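Local coordinates for Lin1944 protein (Listeria innocua, PDB 3D7L) that is of unknown function but, as a member of the short-chain dehydrogenase/reductase family, probably acts as an oxidoreductase, at residues M4-G10 and K26-A32; T66-T70 and V84-K89; L104-F110 and M146-R151; V135-A139 and R151-V155; T154-N158 and S198-Y202. All coordinates share one frame. Residue numbers count along the deposited sequence, not the author numbering.

Contacts 1, 3, 4 and 5 all reach the single parallel sheet, whereas contact 2 ties the loop after strand 59-64 to helix 79-100. Contacts 1 and 5 pair strands through regular backbone hydrogen bonds, contact 1 with a mostly aliphatic lining and contact 5, at the C-terminal edge strand, with more polar side chains. Contact 3 surrounds its short strand pairing with a salt bridge and waters at a partly exposed end of the sheet. Contact 4 is the most buried, an apolar helix-on-strand packing without direct hydrogen bonds. It shares Arg-151 with contact 3, and Thr-154, Val-155 and one water with contact 5. Contacts 2, 3 and 4 also touch the second subunit.

Contact 1 (M4-G10 and K26-A32); sequences MKILLIG and KAEVITA
Strands 5-9 and 28-32 run side by side in parallel, with axes 4.7 Å apart at closest approach and inclined by 25°. The register pairs Lys-5 with Glu-28 and continues one for one to Ile-9 with Ala-32. Of segment 4-10 the even residues make the backbone hydrogen bonds: Glu-28 N to Met-4 O (3.0 Å), Ile-6 N to Glu-28 O (2.8 Å), Ile-30 N to Ile-6 O (2.8 Å), Leu-8 N to Ile-30 O (2.8 Å), Ala-32 N to Leu-8 O (2.9 Å) and Gly-10 N to Ala-32 O (2.9 Å). Apolar contacts line both faces. Ile-6 (m, t) brings CD1 to 3.5 Å from Ala-27 CB, and Leu-8 CB lies 3.6 Å from Val-29 CG1 on the face covered by helix 14-23. On the other, Leu-7 CD1 reaches Ile-30 CG2 (3.9 Å), beneath helix 46-56. Gly-10 leaves the strand at phi/psi 99/20. With helix 14-23 between them, the strands form the first beta-alpha-beta unit of a Rossmann fold.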
# COMPACT_ATOMS: atom_id res chain seq x y z
N MSE D 4 -23.67 -12.23 -18.43
CA MSE D 4 -22.62 -11.96 -17.45
C MSE D 4 -22.67 -12.83 -16.18
O MSE D 4 -23.73 -13.03 -15.58
CB MSE D 4 -22.70 -10.49 -17.05
CG MSE D 4 -21.39 -9.88 -16.69
SE MSE D 4 -20.58 -9.14 -18.30
CE MSE D 4 -19.26 -8.07 -17.38
N LYS D 5 -21.51 -13.32 -15.76
CA LYS D 5 -21.35 -14.05 -14.51
C LYS D 5 -20.35 -13.31 -13.62
O LYS D 5 -19.24 -13.02 -14.06
CB LYS D 5 -20.87 -15.47 -14.81
CG LYS D 5 -21.11 -16.46 -13.69
CD LYS D 5 -21.01 -17.90 -14.21
CE LYS D 5 -20.94 -18.91 -13.04
NZ LYS D 5 -20.97 -20.34 -13.50
N ILE D 6 -20.73 -13.03 -12.38
CA ILE D 6 -19.91 -12.24 -11.46
C ILE D 6 -19.69 -12.96 -10.12
O ILE D 6 -20.64 -13.42 -9.47
CB ILE D 6 -20.54 -10.85 -11.19
CG1 ILE D 6 -20.73 -10.07 -12.50
CG2 ILE D 6 -19.70 -10.05 -10.20
CD1 ILE D 6 -21.60 -8.85 -12.36
N LEU D 7 -18.43 -13.05 -9.71
CA LEU D 7 -18.10 -13.55 -8.38
C LEU D 7 -17.97 -12.36 -7.44
O LEU D 7 -17.10 -11.49 -7.63
CB LEU D 7 -16.81 -14.38 -8.38
CG LEU D 7 -16.32 -14.89 -7.02
CD1 LEU D 7 -17.28 -15.91 -6.40
CD2 LEU D 7 -14.89 -15.47 -7.14
N LEU D 8 -18.85 -12.30 -6.45
CA LEU D 8 -18.87 -11.20 -5.52
C LEU D 8 -18.40 -11.68 -4.16
O LEU D 8 -19.13 -12.43 -3.47
CB LEU D 8 -20.28 -10.59 -5.44
CG LEU D 8 -20.58 -9.51 -4.38
CD1 LEU D 8 -19.58 -8.35 -4.40
CD2 LEU D 8 -22.00 -9.00 -4.54
N ILE D 9 -17.19 -11.27 -3.78
CA ILE D 9 -16.61 -11.65 -2.49
C ILE D 9 -16.92 -10.55 -1.50
O ILE D 9 -16.61 -9.39 -1.76
CB ILE D 9 -15.06 -11.90 -2.58
CG1 ILE D 9 -14.79 -13.02 -3.59
CG2 ILE D 9 -14.47 -12.34 -1.22
CD1 ILE D 9 -13.79 -12.68 -4.66
N GLY D 10 -17.55 -10.91 -0.37
CA GLY D 10 -17.94 -9.94 0.66
C GLY D 10 -19.41 -9.54 0.56
O GLY D 10 -19.81 -8.51 1.10
N LYS D 26 -28.52 -7.31 -13.52
CA LYS D 26 -27.86 -7.35 -14.83
C LYS D 26 -27.02 -8.61 -15.09
O LYS D 26 -26.52 -8.77 -16.21
CB LYS D 26 -26.92 -6.13 -14.98
CG LYS D 26 -27.45 -4.80 -14.48
CD LYS D 26 -26.72 -3.64 -15.14
CE LYS D 26 -27.71 -2.56 -15.52
NZ LYS D 26 -27.01 -1.43 -16.12
N ALA D 27 -26.83 -9.46 -14.08
CA ALA D 27 -25.93 -10.61 -14.16
C ALA D 27 -26.27 -11.71 -13.15
O ALA D 27 -26.94 -11.47 -12.14
CB ALA D 27 -24.50 -10.16 -13.91
N GLU D 28 -25.78 -12.92 -13.42
CA GLU D 28 -25.70 -13.96 -12.41
C GLU D 28 -24.62 -13.60 -11.39
O GLU D 28 -23.46 -13.43 -11.75
CB GLU D 28 -25.37 -15.32 -13.04
CG GLU D 28 -25.27 -16.50 -12.03
CD GLU D 28 -24.90 -17.85 -12.69
OE1 GLU D 28 -24.44 -17.84 -13.86
OE2 GLU D 28 -25.07 -18.92 -12.05
N VAL D 29 -25.00 -13.47 -10.12
CA VAL D 29 -24.02 -13.20 -9.06
C VAL D 29 -23.82 -14.47 -8.22
O VAL D 29 -24.77 -15.00 -7.65
CB VAL D 29 -24.44 -12.04 -8.12
CG1 VAL D 29 -23.34 -11.76 -7.04
CG2 VAL D 29 -24.76 -10.79 -8.90
N ILE D 30 -22.58 -14.94 -8.18
CA ILE D 30 -22.16 -16.00 -7.29
C ILE D 30 -21.55 -15.30 -6.08
O ILE D 30 -20.63 -14.50 -6.22
CB ILE D 30 -21.06 -16.83 -7.96
CG1 ILE D 30 -21.53 -17.35 -9.33
CG2 ILE D 30 -20.59 -17.97 -7.01
CD1 ILE D 30 -20.47 -18.13 -10.05
N THR D 31 -22.06 -15.61 -4.89
CA THR D 31 -21.59 -14.90 -3.70
C THR D 31 -20.51 -15.71 -3.01
O THR D 31 -20.50 -16.93 -3.10
CB THR D 31 -22.73 -14.59 -2.71
OG1 THR D 31 -23.31 -15.81 -2.26
CG2 THR D 31 -23.83 -13.69 -3.37
N ALA D 32 -19.61 -15.02 -2.32
CA ALA D 32 -18.55 -15.66 -1.58
C ALA D 32 -18.26 -14.90 -0.30
O ALA D 32 -18.37 -13.68 -0.26
CB ALA D 32 -17.30 -15.74 -2.43

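Contact 2 (T66-T70 and V84-K89); sequences TGSAT and VTISSK
Segment 66-70 is extended but belongs to no strand, and passes alongside helical residues 84-89, where the helix widens into a pi-type turn at 86-89. The backbones come closest at Gly-67 and Lys-89, with CA atoms 3.6 Å apart, and at Ala-69 and Thr-85, 4.1 Å. Gly-67 has phi/psi 111/131; a CB there would lie only 2.7 Å from Lys-89 CA. Ser-68 O accepts Lys-89 N at 3.0 Å, an amide of the widened turn. The loop follows strand 59-64, the fourth strand of the Rossmann-type sheet, in the place where SDR enzymes commonly carry their NNAG motif. Two helix hydroxyls take loop amides: Ser-68 N donates to Ser-88 OG (t, 2.9 Å) and Thr-70 N to Thr-85 OG1 (m, 2.9 Å), the latter also bonded to Ser-127. Ala-69 CB packs 3.6 Å from Thr-85 CG2, and Thr-70 OG1, hydrogen-bonded to Lys-81 O, lies 3.8 Å from Val-84 CB. The Lys-89 side chain runs past Gly-67, CD 3.4 Å from Gly-67 O, and its NZ bonds Asn-132 and Thr-114.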
# COMPACT_ATOMS: atom_id res chain seq x y z
N THR D 66 -14.49 -6.80 0.29
CA THR D 66 -14.09 -7.56 1.47
C THR D 66 -12.71 -7.10 1.92
O THR D 66 -12.07 -6.31 1.25
CB THR D 66 -14.07 -9.10 1.17
OG1 THR D 66 -14.12 -9.82 2.40
CG2 THR D 66 -12.81 -9.52 0.35
N GLY D 67 -12.25 -7.61 3.06
CA GLY D 67 -10.91 -7.32 3.54
C GLY D 67 -10.97 -6.47 4.78
O GLY D 67 -11.67 -5.46 4.81
N SER D 68 -10.24 -6.87 5.81
CA SER D 68 -10.26 -6.19 7.10
C SER D 68 -8.91 -5.55 7.38
O SER D 68 -7.88 -6.09 6.98
CB SER D 68 -10.56 -7.17 8.24
OG SER D 68 -11.67 -7.99 7.94
N ALA D 69 -8.96 -4.44 8.11
CA ALA D 69 -7.79 -3.67 8.52
C ALA D 69 -7.87 -3.37 10.02
O ALA D 69 -8.93 -2.95 10.51
CB ALA D 69 -7.73 -2.34 7.75
N THR D 70 -6.76 -3.57 10.73
CA THR D 70 -6.67 -3.16 12.13
C THR D 70 -6.98 -1.67 12.27
O THR D 70 -6.42 -0.84 11.52
CB THR D 70 -5.27 -3.46 12.71
OG1 THR D 70 -5.14 -4.88 12.85
CG2 THR D 70 -5.09 -2.83 14.08
N VAL D 84 -2.12 -8.16 10.50
CA VAL D 84 -3.50 -8.60 10.25
C VAL D 84 -4.04 -7.86 9.01
O VAL D 84 -4.52 -8.49 8.06
CB VAL D 84 -4.41 -8.40 11.51
CG1 VAL D 84 -5.80 -8.90 11.24
CG2 VAL D 84 -3.81 -9.13 12.74
N THR D 85 -3.93 -6.54 9.00
CA THR D 85 -4.28 -5.75 7.81
C THR D 85 -3.57 -6.30 6.57
O THR D 85 -4.20 -6.54 5.52
CB THR D 85 -3.85 -4.30 7.97
OG1 THR D 85 -4.36 -3.83 9.21
CG2 THR D 85 -4.39 -3.42 6.80
N ILE D 86 -2.26 -6.51 6.71
CA ILE D 86 -1.42 -6.99 5.62
C ILE D 86 -1.93 -8.29 5.02
O ILE D 86 -1.90 -8.44 3.79
CB ILE D 86 0.06 -7.09 6.03
CG1 ILE D 86 0.63 -5.67 6.24
CG2 ILE D 86 0.87 -7.82 4.96
CD1 ILE D 86 2.07 -5.62 6.72
N SER D 87 -2.44 -9.20 5.86
CA SER D 87 -2.94 -10.48 5.33
C SER D 87 -4.34 -10.40 4.75
O SER D 87 -4.72 -11.27 3.96
CB SER D 87 -2.85 -11.62 6.38
OG SER D 87 -3.88 -11.48 7.34
N SER D 88 -5.10 -9.36 5.11
CA SER D 88 -6.53 -9.31 4.77
C SER D 88 -6.93 -8.22 3.75
O SER D 88 -6.95 -8.49 2.56
CB SER D 88 -7.38 -9.24 6.04
OG SER D 88 -8.76 -9.38 5.73
N LYS D 89 -7.24 -7.00 4.22
CA LYS D 89 -7.63 -5.93 3.31
C LYS D 89 -6.56 -5.70 2.25
O LYS D 89 -6.89 -5.42 1.10
CB LYS D 89 -7.93 -4.62 4.06
CG LYS D 89 -8.35 -3.42 3.19
CD LYS D 89 -9.77 -3.57 2.69
CE LYS D 89 -10.24 -2.36 1.89
NZ LYS D 89 -10.41 -1.18 2.74

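Contact 3 (L104-F110 and M146-R151); sequences LNDKGSF and MPRGIR
One carbonyl, Leu-104 O, receives both terminal nitrogens of the Arg-148 guanidinium, NH2 at 2.9 Å and NH1 at 3.0 Å, while the same Arg-148 NH2 makes a salt bridge with Asp-106 OD2 at 2.7 Å. Lys-58 is a further donor to that carbonyl. Two tight turns bring these groups together: a type II turn from Asn-105 to Gly-108, closed by Gly-108 N to Asn-105 O (2.9 Å), and a type I' turn from Pro-147 to Ile-150, with Arg-148 at phi/psi 56/30 and Gly-149 at 77/13. The turns are joined by Lys-107 N to Arg-148 O (2.8 Å). Beyond them the chains pair in parallel at Ser-109 and Arg-151, through Arg-151 N to Gly-108 O (2.8 Å) and Phe-110 N to Arg-151 O (2.7 Å). Waters 1 and 2 link Lys-107 O to Arg-151 NE and NH2, and water 3 links Lys-107 NZ to Gly-149 O; Arg-151 NH1 bonds Gln-194 and Ser-189. Inside, Ile-150 CG2 lies 3.7 Å from Leu-104 CD1. The selenium of Met-146, a selenomethionine, sits 5.3 Å from the Phe-110 ring centroid, a Met-aromatic contact at the ring edge. Here neighbouring strands 108-113 and 151-157 start, at the N-terminal edge of the Rossmann sheet, away from the C-terminal strand ends at which SDR enzymes bind their cofactor.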
# COMPACT_ATOMS: atom_id res chain seq x y z
N LEU D 104 -10.75 -15.52 -15.13
CA LEU D 104 -11.53 -14.53 -15.85
C LEU D 104 -11.62 -14.83 -17.33
O LEU D 104 -10.63 -15.20 -17.97
CB LEU D 104 -10.97 -13.11 -15.67
CG LEU D 104 -11.34 -12.36 -14.39
CD1 LEU D 104 -10.71 -11.01 -14.49
CD2 LEU D 104 -12.89 -12.25 -14.22
N ASN D 105 -12.83 -14.66 -17.85
CA ASN D 105 -13.06 -14.71 -19.27
C ASN D 105 -12.35 -13.53 -19.96
O ASN D 105 -12.02 -12.52 -19.33
CB ASN D 105 -14.56 -14.71 -19.57
CG ASN D 105 -15.22 -16.07 -19.28
OD1 ASN D 105 -14.63 -17.13 -19.50
ND2 ASN D 105 -16.47 -16.02 -18.82
N ASP D 106 -12.11 -13.67 -21.27
CA ASP D 106 -11.53 -12.61 -22.07
C ASP D 106 -12.33 -11.32 -21.88
O ASP D 106 -13.55 -11.37 -21.88
CB ASP D 106 -11.51 -13.03 -23.54
CG ASP D 106 -10.49 -14.15 -23.83
OD1 ASP D 106 -10.48 -14.65 -24.97
OD2 ASP D 106 -9.71 -14.55 -22.95
N LYS D 107 -11.66 -10.19 -21.70
CA LYS D 107 -12.32 -8.89 -21.50
C LYS D 107 -13.03 -8.76 -20.15
O LYS D 107 -13.83 -7.86 -19.96
CB LYS D 107 -13.32 -8.59 -22.64
CG LYS D 107 -12.84 -8.89 -24.07
CD LYS D 107 -12.70 -7.65 -24.93
CE LYS D 107 -11.30 -7.04 -24.79
NZ LYS D 107 -11.29 -5.55 -24.93
N GLY D 108 -12.76 -9.69 -19.23
CA GLY D 108 -13.31 -9.66 -17.87
C GLY D 108 -12.67 -8.54 -17.07
O GLY D 108 -11.84 -7.79 -17.60
N SER D 109 -13.07 -8.39 -15.81
CA SER D 109 -12.51 -7.33 -14.94
C SER D 109 -12.38 -7.75 -13.49
O SER D 109 -13.11 -8.63 -13.04
CB SER D 109 -13.40 -6.08 -14.99
OG SER D 109 -14.63 -6.31 -14.33
N PHE D 110 -11.45 -7.11 -12.77
CA PHE D 110 -11.39 -7.13 -11.30
C PHE D 110 -11.87 -5.78 -10.75
O PHE D 110 -11.54 -4.74 -11.30
CB PHE D 110 -9.94 -7.31 -10.80
CG PHE D 110 -9.37 -8.66 -11.05
CD1 PHE D 110 -9.64 -9.72 -10.20
CD2 PHE D 110 -8.52 -8.88 -12.14
CE1 PHE D 110 -9.09 -10.98 -10.42
CE2 PHE D 110 -7.96 -10.15 -12.36
CZ PHE D 110 -8.24 -11.18 -11.49
N MSE D 146 -2.39 -6.69 -17.75
CA MSE D 146 -3.47 -7.68 -17.80
C MSE D 146 -3.51 -8.37 -19.15
O MSE D 146 -3.37 -7.71 -20.17
CB MSE D 146 -4.82 -7.06 -17.43
CG MSE D 146 -4.91 -6.76 -15.93
SE MSE D 146 -5.12 -8.41 -14.84
CE MSE D 146 -4.82 -7.69 -13.07
N PRO D 147 -3.64 -9.70 -19.15
CA PRO D 147 -3.76 -10.43 -20.43
C PRO D 147 -5.20 -10.45 -20.91
O PRO D 147 -6.11 -10.17 -20.11
CB PRO D 147 -3.32 -11.85 -20.07
CG PRO D 147 -3.65 -12.00 -18.59
CD PRO D 147 -3.67 -10.61 -17.98
N ARG D 148 -5.40 -10.73 -22.21
CA ARG D 148 -6.73 -11.02 -22.78
C ARG D 148 -7.82 -9.93 -22.57
O ARG D 148 -9.02 -10.22 -22.51
CB ARG D 148 -7.21 -12.40 -22.30
CG ARG D 148 -6.20 -13.53 -22.56
CD ARG D 148 -6.69 -14.87 -22.04
NE ARG D 148 -6.68 -15.02 -20.57
CZ ARG D 148 -7.76 -14.96 -19.80
NH1 ARG D 148 -7.66 -15.15 -18.49
NH2 ARG D 148 -8.97 -14.71 -20.35
N GLY D 149 -7.38 -8.68 -22.48
CA GLY D 149 -8.27 -7.50 -22.42
C GLY D 149 -8.90 -7.27 -21.06
O GLY D 149 -9.82 -6.46 -20.91
N ILE D 150 -8.39 -7.96 -20.06
CA ILE D 150 -8.91 -7.89 -18.71
C ILE D 150 -8.67 -6.51 -18.09
O ILE D 150 -7.61 -5.91 -18.29
CB ILE D 150 -8.32 -9.01 -17.84
CG1 ILE D 150 -8.97 -10.36 -18.21
CG2 ILE D 150 -8.53 -8.71 -16.37
CD1 ILE D 150 -8.10 -11.60 -17.94
N ARG D 151 -9.67 -6.00 -17.38
CA ARG D 151 -9.58 -4.67 -16.74
C ARG D 151 -9.53 -4.78 -15.23
O ARG D 151 -9.96 -5.79 -14.65
CB ARG D 151 -10.75 -3.77 -17.17
CG ARG D 151 -10.93 -3.68 -18.71
CD ARG D 151 -12.19 -2.86 -19.10
NE ARG D 151 -13.40 -3.57 -18.72
CZ ARG D 151 -14.17 -3.30 -17.67
NH1 ARG D 151 -13.94 -2.27 -16.87
NH2 ARG D 151 -15.23 -4.05 -17.45
O HOH W 1 -13.75 -5.24 -20.92
O HOH W 2 -15.65 -6.52 -18.75
O HOH W 3 -11.53 -4.83 -22.45

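Contact 4 (V135-A139 and R151-V155); sequences VTAFA and RINTV
This is a buried helix-on-strand packing within the beta-alpha-beta unit of strand 108-113, helix 126-142 and strand 151-157, the helix running nearly antiparallel to the strand that follows it. The axes of helix 135-139 and strand 151-155 approach to 8.1 Å and their directions differ by 160°. CA atoms come nearest at Ala-139 and Ile-152 (6.1 Å) and at Thr-136 and Thr-154 (6.4 Å). Ala-139 points at the strand and is central: its CB lies 3.6 Å from Thr-154 CG2 and 3.9 Å from Ile-152 CG1, and its carbonyl O 3.6 Å from Ile-152 CG2. Ile-152 (t, t) also brings CD1 to 4.3 Å from Phe-138 CE2, and Val-135 CG1 lies 4.0 Å from Thr-154 CG2. With chi1 p, Thr-154 OG1 lies beside two waters: water 4, 2.6 Å from it and 2.7 Å from Thr-136 OG1, and water 5, 2.9 Å from it and 2.7 Å from Thr-136 O. Thr-136 OG1 is also hydrogen-bonded to Asn-132 O, one turn back in the helix. Ala-137 packs on Ala-129 of the second subunit. With no direct hydrogen bond between the segments, apolar packing of small, aliphatic and aromatic groups joins helix and strand, and the polar link between them runs through water.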
# COMPACT_ATOMS: atom_id res chain seq x y z
N VAL D 135 -3.53 -1.07 -2.29
CA VAL D 135 -4.45 -1.68 -3.25
C VAL D 135 -4.68 -0.75 -4.45
O VAL D 135 -4.76 -1.21 -5.62
CB VAL D 135 -5.76 -2.15 -2.53
CG1 VAL D 135 -6.85 -2.58 -3.53
CG2 VAL D 135 -5.44 -3.34 -1.58
N THR D 136 -4.70 0.56 -4.19
CA THR D 136 -4.95 1.56 -5.25
C THR D 136 -3.80 1.49 -6.25
O THR D 136 -4.02 1.35 -7.48
CB THR D 136 -5.08 3.01 -4.69
OG1 THR D 136 -6.21 3.09 -3.81
CG2 THR D 136 -5.25 4.01 -5.78
N ALA D 137 -2.58 1.56 -5.72
CA ALA D 137 -1.35 1.55 -6.52
C ALA D 137 -1.12 0.23 -7.25
O ALA D 137 -0.71 0.25 -8.41
CB ALA D 137 -0.16 1.89 -5.66
N PHE D 138 -1.35 -0.90 -6.58
CA PHE D 138 -1.29 -2.23 -7.24
C PHE D 138 -2.18 -2.29 -8.48
O PHE D 138 -1.73 -2.67 -9.55
CB PHE D 138 -1.69 -3.38 -6.28
CG PHE D 138 -1.82 -4.73 -6.98
CD1 PHE D 138 -0.68 -5.46 -7.33
CD2 PHE D 138 -3.08 -5.25 -7.33
CE1 PHE D 138 -0.79 -6.71 -8.00
CE2 PHE D 138 -3.21 -6.48 -8.00
CZ PHE D 138 -2.06 -7.22 -8.34
N ALA D 139 -3.44 -1.92 -8.31
CA ALA D 139 -4.45 -1.93 -9.39
C ALA D 139 -4.09 -1.03 -10.58
O ALA D 139 -4.23 -1.43 -11.74
CB ALA D 139 -5.81 -1.52 -8.83
N ARG D 151 -9.67 -6.00 -17.38
CA ARG D 151 -9.58 -4.67 -16.74
C ARG D 151 -9.53 -4.78 -15.23
O ARG D 151 -9.96 -5.79 -14.65
CB ARG D 151 -10.75 -3.77 -17.17
CG ARG D 151 -10.93 -3.68 -18.71
CD ARG D 151 -12.19 -2.86 -19.10
NE ARG D 151 -13.40 -3.57 -18.72
CZ ARG D 151 -14.17 -3.30 -17.67
NH1 ARG D 151 -13.94 -2.27 -16.87
NH2 ARG D 151 -15.23 -4.05 -17.45
N ILE D 152 -8.98 -3.75 -14.58
CA ILE D 152 -8.95 -3.73 -13.11
C ILE D 152 -9.07 -2.29 -12.59
O ILE D 152 -8.28 -1.41 -12.96
CB ILE D 152 -7.67 -4.45 -12.52
CG1 ILE D 152 -7.61 -4.29 -10.99
CG2 ILE D 152 -6.36 -3.89 -13.17
CD1 ILE D 152 -6.69 -5.31 -10.31
N ASN D 153 -10.07 -2.07 -11.73
CA ASN D 153 -10.27 -0.76 -11.11
C ASN D 153 -10.46 -0.90 -9.59
O ASN D 153 -10.66 -2.00 -9.10
CB ASN D 153 -11.53 -0.07 -11.67
CG ASN D 153 -11.47 0.12 -13.17
OD1 ASN D 153 -10.61 0.84 -13.68
ND2 ASN D 153 -12.41 -0.51 -13.90
N THR D 154 -10.43 0.22 -8.88
CA THR D 154 -10.75 0.19 -7.46
C THR D 154 -11.89 1.17 -7.17
O THR D 154 -12.07 2.16 -7.89
CB THR D 154 -9.54 0.51 -6.54
OG1 THR D 154 -8.96 1.76 -6.90
CG2 THR D 154 -8.50 -0.57 -6.63
N VAL D 155 -12.66 0.87 -6.14
CA VAL D 155 -13.71 1.76 -5.67
C VAL D 155 -13.32 2.20 -4.25
O VAL D 155 -12.98 1.36 -3.41
CB VAL D 155 -15.09 1.12 -5.74
CG1 VAL D 155 -16.18 2.03 -5.08
CG2 VAL D 155 -15.45 0.80 -7.21
O HOH W 4 -8.65 3.39 -4.86
O HOH W 5 -6.46 2.07 -8.38

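Contact 5 (T154-N158 and S198-Y202); sequences TVSPN and SYQVY
Ser-156, Tyr-202 and Thr-154 lose the most surface where strand 154-157 pairs in parallel with strand 198-201, the axes 4.6 Å apart at closest and 20° inclined. Ser-156, opposite Gln-200, uses its whole backbone: its N donates to Tyr-199 O (2.9 Å) and its O accepts Val-201 N (2.9 Å). In the t rotamer its OG also donates to Tyr-202 OH at 2.8 Å. The Tyr-202 ring (chi1 m) thus folds back across the strand pair, with Pro-157 C and Asn-158 N at its edge, and its hydroxyl is bonded to Glu-119 as well. Tyr-202 is the last residue, and Asn-158 ND2 holds its terminal carboxylate through Tyr-202 O at 2.9 Å, while Asn-158 N donates to Val-201 O at 3.1 Å. The pairing adds the seventh strand of the parallel Rossmann-type sheet, with 198-201 as an edge within this chain, a 3-2-1-4-5-6-7 order usual for short-chain dehydrogenases. Thr-154 begins the pairing opposite Ser-198, accepting Tyr-199 N at Thr-154 O (2.8 Å). Its chi1 near +60° sets OG1 beside water 4, 2.6 Å from Thr-154 OG1 and 2.7 Å from Ser-198 OG, on the face toward helix 126-142. On the other face Val-155 CG2 meets the edge of the Tyr-199 ring, 4.3 Å from CD2, and Val-155 CG1 lies 4.4 Å from Val-201 CG2, against helix 179-191.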
# COMPACT_ATOMS: atom_id res chain seq x y z
N THR D 154 -10.43 0.22 -8.88
CA THR D 154 -10.75 0.19 -7.46
C THR D 154 -11.89 1.17 -7.17
O THR D 154 -12.07 2.16 -7.89
CB THR D 154 -9.54 0.51 -6.54
OG1 THR D 154 -8.96 1.76 -6.90
CG2 THR D 154 -8.50 -0.57 -6.63
N VAL D 155 -12.66 0.87 -6.14
CA VAL D 155 -13.71 1.76 -5.67
C VAL D 155 -13.32 2.20 -4.25
O VAL D 155 -12.98 1.36 -3.41
CB VAL D 155 -15.09 1.12 -5.74
CG1 VAL D 155 -16.18 2.03 -5.08
CG2 VAL D 155 -15.45 0.80 -7.21
N SER D 156 -13.32 3.51 -4.03
CA SER D 156 -12.90 4.08 -2.73
C SER D 156 -14.07 4.82 -2.09
O SER D 156 -14.40 5.94 -2.47
CB SER D 156 -11.70 5.00 -2.87
OG SER D 156 -11.28 5.44 -1.59
N PRO D 157 -14.72 4.18 -1.12
CA PRO D 157 -15.86 4.84 -0.51
C PRO D 157 -15.50 5.69 0.69
O PRO D 157 -14.52 5.43 1.40
CB PRO D 157 -16.74 3.66 -0.04
CG PRO D 157 -15.91 2.39 -0.28
CD PRO D 157 -14.53 2.81 -0.60
N ASN D 158 -16.35 6.69 0.92
CA ASN D 158 -16.40 7.41 2.18
C ASN D 158 -17.13 6.52 3.18
O ASN D 158 -17.65 5.44 2.81
CB ASN D 158 -17.18 8.72 1.97
CG ASN D 158 -16.89 9.77 3.00
OD1 ASN D 158 -16.42 9.47 4.11
ND2 ASN D 158 -17.15 11.04 2.65
N SER D 198 -9.30 4.58 -10.07
CA SER D 198 -9.76 4.66 -8.68
C SER D 198 -11.01 5.55 -8.70
O SER D 198 -10.94 6.75 -9.01
CB SER D 198 -8.65 5.25 -7.79
OG SER D 198 -9.11 5.51 -6.46
N TYR D 199 -12.16 4.93 -8.45
CA TYR D 199 -13.45 5.61 -8.45
C TYR D 199 -13.75 6.03 -7.03
O TYR D 199 -14.15 5.21 -6.21
CB TYR D 199 -14.56 4.69 -8.96
CG TYR D 199 -14.42 4.28 -10.42
CD1 TYR D 199 -14.09 5.22 -11.38
CD2 TYR D 199 -14.64 2.97 -10.82
CE1 TYR D 199 -13.96 4.87 -12.73
CE2 TYR D 199 -14.52 2.60 -12.18
CZ TYR D 199 -14.18 3.57 -13.12
OH TYR D 199 -14.04 3.24 -14.45
N GLN D 200 -13.54 7.31 -6.74
CA GLN D 200 -13.79 7.84 -5.39
C GLN D 200 -15.30 8.12 -5.26
O GLN D 200 -15.89 8.69 -6.15
CB GLN D 200 -13.02 9.15 -5.20
CG GLN D 200 -11.50 9.09 -5.49
CD GLN D 200 -10.90 10.49 -5.64
OE1 GLN D 200 -11.58 11.43 -6.09
NE2 GLN D 200 -9.66 10.66 -5.23
N VAL D 201 -15.92 7.66 -4.17
CA VAL D 201 -17.32 8.03 -3.89
C VAL D 201 -17.29 8.75 -2.53
O VAL D 201 -17.58 8.14 -1.49
CB VAL D 201 -18.31 6.81 -3.89
CG1 VAL D 201 -19.78 7.27 -3.80
CG2 VAL D 201 -18.15 5.93 -5.15
N TYR D 202 -16.92 10.03 -2.55
CA TYR D 202 -16.69 10.78 -1.30
C TYR D 202 -17.79 11.80 -1.00
O TYR D 202 -18.02 12.21 0.14
CB TYR D 202 -15.33 11.48 -1.29
CG TYR D 202 -14.09 10.58 -1.38
CD1 TYR D 202 -14.14 9.22 -1.02
CD2 TYR D 202 -12.87 11.10 -1.80
CE1 TYR D 202 -13.01 8.41 -1.10
CE2 TYR D 202 -11.72 10.28 -1.90
CZ TYR D 202 -11.80 8.95 -1.52
OH TYR D 202 -10.68 8.13 -1.58
OXT TYR D 202 -18.49 12.24 -1.93
O HOH W 4 -8.65 3.39 -4.86